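Local structure of aerobactin synthase IucA (Klebsiella pneumoniae subsp. pneumoniae, 5JM8) at residues Ser22-Thr27 against Gly543-Cys547. The protein probably joins citrate to N6-acetyl-N6-hydroxylysine at the expense of ATP, an early step in building the siderophore aerobactin. Sequence-based numbering, arbitrary orientation.
Sequences SLVRET and GNFFC
Glu26, near the C-terminal end of helix 14-26, reaches across to the backbone N-H groups of Asn544, Phe545 and Phe546, in the segment leading into helix 545-549. Its CB rests against the Phe546 ring, 3.8 Å from CE2. With CG beside the backbone N (chi1 -57°) and the chain extended beyond it, the side chain runs past Phe546 in the opposite direction and brings the carboxylate up to the backbone of 544-546. CD arrives close to CB of Phe545. At the tip, Glu26 OE2 receives the Phe545 N-H at 2.9 Å (N to OE2) on its syn side, nearly straight at 174°, and a weaker, bent bond from Asn544 N at 2.8 Å. Glu26 OE1 takes a weak bond from Phe546 N at 3.3 Å and also lies obliquely beside the Phe546 ring. One carboxylate from a helix distant in sequence thus gathers three consecutive backbone N-H groups, two of the bonds weak; its negative charge would probably be favoured by the amide dipoles there. CA of Gly543 packs against the same carboxylate, 3.3 Å from Glu26 OE2. The grip joins the N-terminal helix to a C-terminal segment of the FhuF-like region, near the ATP pocket: the Asn544 side chain is about 7 Å from the nucleotide. Alongside the carboxylate, Leu23 CD1 makes a CH-pi contact over one face of Phe545, 4.0 Å from the ring centroid and offset toward the rim, while Ser22 OG sits at the edge of that ring, 3.4 Å from Phe545 CB. Phe19 and Phe107 also meet the Phe545 ring edge-to-face. Thr27 brings its CG2 to the edge of Phe546, and its OG1 donates a hydrogen bond back to Leu23 O, from above the carbonyl plane.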
loop_
_atom_site.group_PDB
_atom_site.type_symbol
_atom_site.label_atom_id
_atom_site.label_comp_id
_atom_site.label_asym_id
_atom_site.label_seq_id
_atom_site.Cartn_x
_atom_site.Cartn_y
_atom_site.Cartn_z
ATOM N N SER A 22 -41.547 7.300 11.085
ATOM C CA SER A 22 -41.481 8.495 11.911
ATOM C C SER A 22 -42.878 8.845 12.423
ATOM O O SER A 22 -43.060 9.154 13.601
ATOM C CB SER A 22 -40.888 9.666 11.124
ATOM O OG SER A 22 -40.701 10.792 11.957
ATOM N N LEU A 23 -43.862 8.775 11.532
ATOM C CA LEU A 23 -45.251 9.060 11.883
ATOM C C LEU A 23 -45.820 8.034 12.868
ATOM O O LEU A 23 -46.437 8.402 13.866
ATOM C CB LEU A 23 -46.115 9.097 10.619
ATOM C CG LEU A 23 -47.619 9.325 10.807
ATOM C CD1 LEU A 23 -47.898 10.700 11.394
ATOM C CD2 LEU A 23 -48.351 9.145 9.488
ATOM N N VAL A 24 -45.612 6.754 12.579
ATOM C CA VAL A 24 -46.157 5.674 13.399
ATOM C C VAL A 24 -45.645 5.729 14.840
ATOM O O VAL A 24 -46.347 5.338 15.772
ATOM C CB VAL A 24 -45.815 4.296 12.783
ATOM C CG1 VAL A 24 -46.096 3.164 13.767
ATOM C CG2 VAL A 24 -46.601 4.084 11.504
ATOM N N ARG A 25 -44.417 6.202 15.019
ATOM C CA ARG A 25 -43.834 6.314 16.349
ATOM C C ARG A 25 -44.460 7.453 17.153
ATOM O O ARG A 25 -44.608 7.351 18.371
ATOM C CB ARG A 25 -42.320 6.524 16.249
ATOM C CG ARG A 25 -41.651 6.890 17.571
ATOM C CD ARG A 25 -40.149 7.018 17.419
ATOM N NE ARG A 25 -39.497 5.718 17.304
ATOM C CZ ARG A 25 -38.187 5.549 17.152
ATOM N NH1 ARG A 25 -37.383 6.600 17.089
ATOM N NH2 ARG A 25 -37.684 4.327 17.057
ATOM N N GLU A 26 -44.827 8.532 16.469
ATOM C CA GLU A 26 -45.288 9.746 17.139
ATOM C C GLU A 26 -46.811 9.847 17.207
ATOM O O GLU A 26 -47.349 10.870 17.637
ATOM C CB GLU A 26 -44.720 10.978 16.430
ATOM C CG GLU A 26 -43.201 10.975 16.353
ATOM C CD GLU A 26 -42.635 12.228 15.718
ATOM O OE1 GLU A 26 -43.341 13.257 15.690
ATOM O OE2 GLU A 26 -41.479 12.180 15.246
ATOM N N THR A 27 -47.499 8.789 16.786
ATOM C CA THR A 27 -48.956 8.742 16.854
ATOM C C THR A 27 -49.442 7.446 17.496
ATOM O O THR A 27 -48.785 6.407 17.408
ATOM C CB THR A 27 -49.602 8.867 15.457
ATOM O OG1 THR A 27 -49.320 7.696 14.681
ATOM C CG2 THR A 27 -49.087 10.100 14.730
ATOM N N GLY A 543 -39.928 14.240 19.160
ATOM C CA GLY A 543 -40.149 13.685 17.836
ATOM C C GLY A 543 -39.678 14.613 16.732
ATOM O O GLY A 543 -39.563 15.820 16.936
ATOM N N ASN A 544 -39.409 14.043 15.561
ATOM C CA ASN A 544 -38.919 14.804 14.415
ATOM C C ASN A 544 -40.021 15.179 13.427
ATOM O O ASN A 544 -39.913 16.181 12.721
ATOM C CB ASN A 544 -37.839 14.009 13.678
ATOM C CG ASN A 544 -36.572 13.849 14.489
ATOM O OD1 ASN A 544 -35.856 14.818 14.739
ATOM N ND2 ASN A 544 -36.280 12.619 14.892
ATOM N N PHE A 545 -41.078 14.374 13.377
ATOM C CA PHE A 545 -42.123 14.540 12.371
ATOM C C PHE A 545 -42.950 15.805 12.616
ATOM O O PHE A 545 -43.160 16.596 11.696
ATOM C CB PHE A 545 -43.028 13.303 12.344
ATOM C CG PHE A 545 -44.138 13.376 11.326
ATOM C CD1 PHE A 545 -45.288 14.095 11.601
ATOM C CD2 PHE A 545 -44.046 12.709 10.115
ATOM C CE1 PHE A 545 -46.317 14.166 10.683
ATOM C CE2 PHE A 545 -45.075 12.773 9.194
ATOM C CZ PHE A 545 -46.208 13.505 9.476
ATOM N N PHE A 546 -43.413 16.003 13.848
ATOM C CA PHE A 546 -44.234 17.170 14.167
ATOM C C PHE A 546 -43.354 18.371 14.495
ATOM O O PHE A 546 -43.816 19.512 14.485
ATOM C CB PHE A 546 -45.188 16.860 15.322
ATOM C CG PHE A 546 -46.241 15.850 14.970
ATOM C CD1 PHE A 546 -47.302 16.193 14.149
ATOM C CD2 PHE A 546 -46.163 14.554 15.450
ATOM C CE1 PHE A 546 -48.268 15.264 13.815
ATOM C CE2 PHE A 546 -47.124 13.622 15.122
ATOM C CZ PHE A 546 -48.180 13.979 14.302
ATOM N N CYS A 547 -42.081 18.109 14.773
ATOM C CA CYS A 547 -41.107 19.177 14.959
ATOM C C CYS A 547 -40.771 19.813 13.617
ATOM O O CYS A 547 -40.570 21.024 13.518
ATOM C CB CYS A 547 -39.837 18.645 15.623
ATOM S SG CYS A 547 -38.562 19.895 15.906
#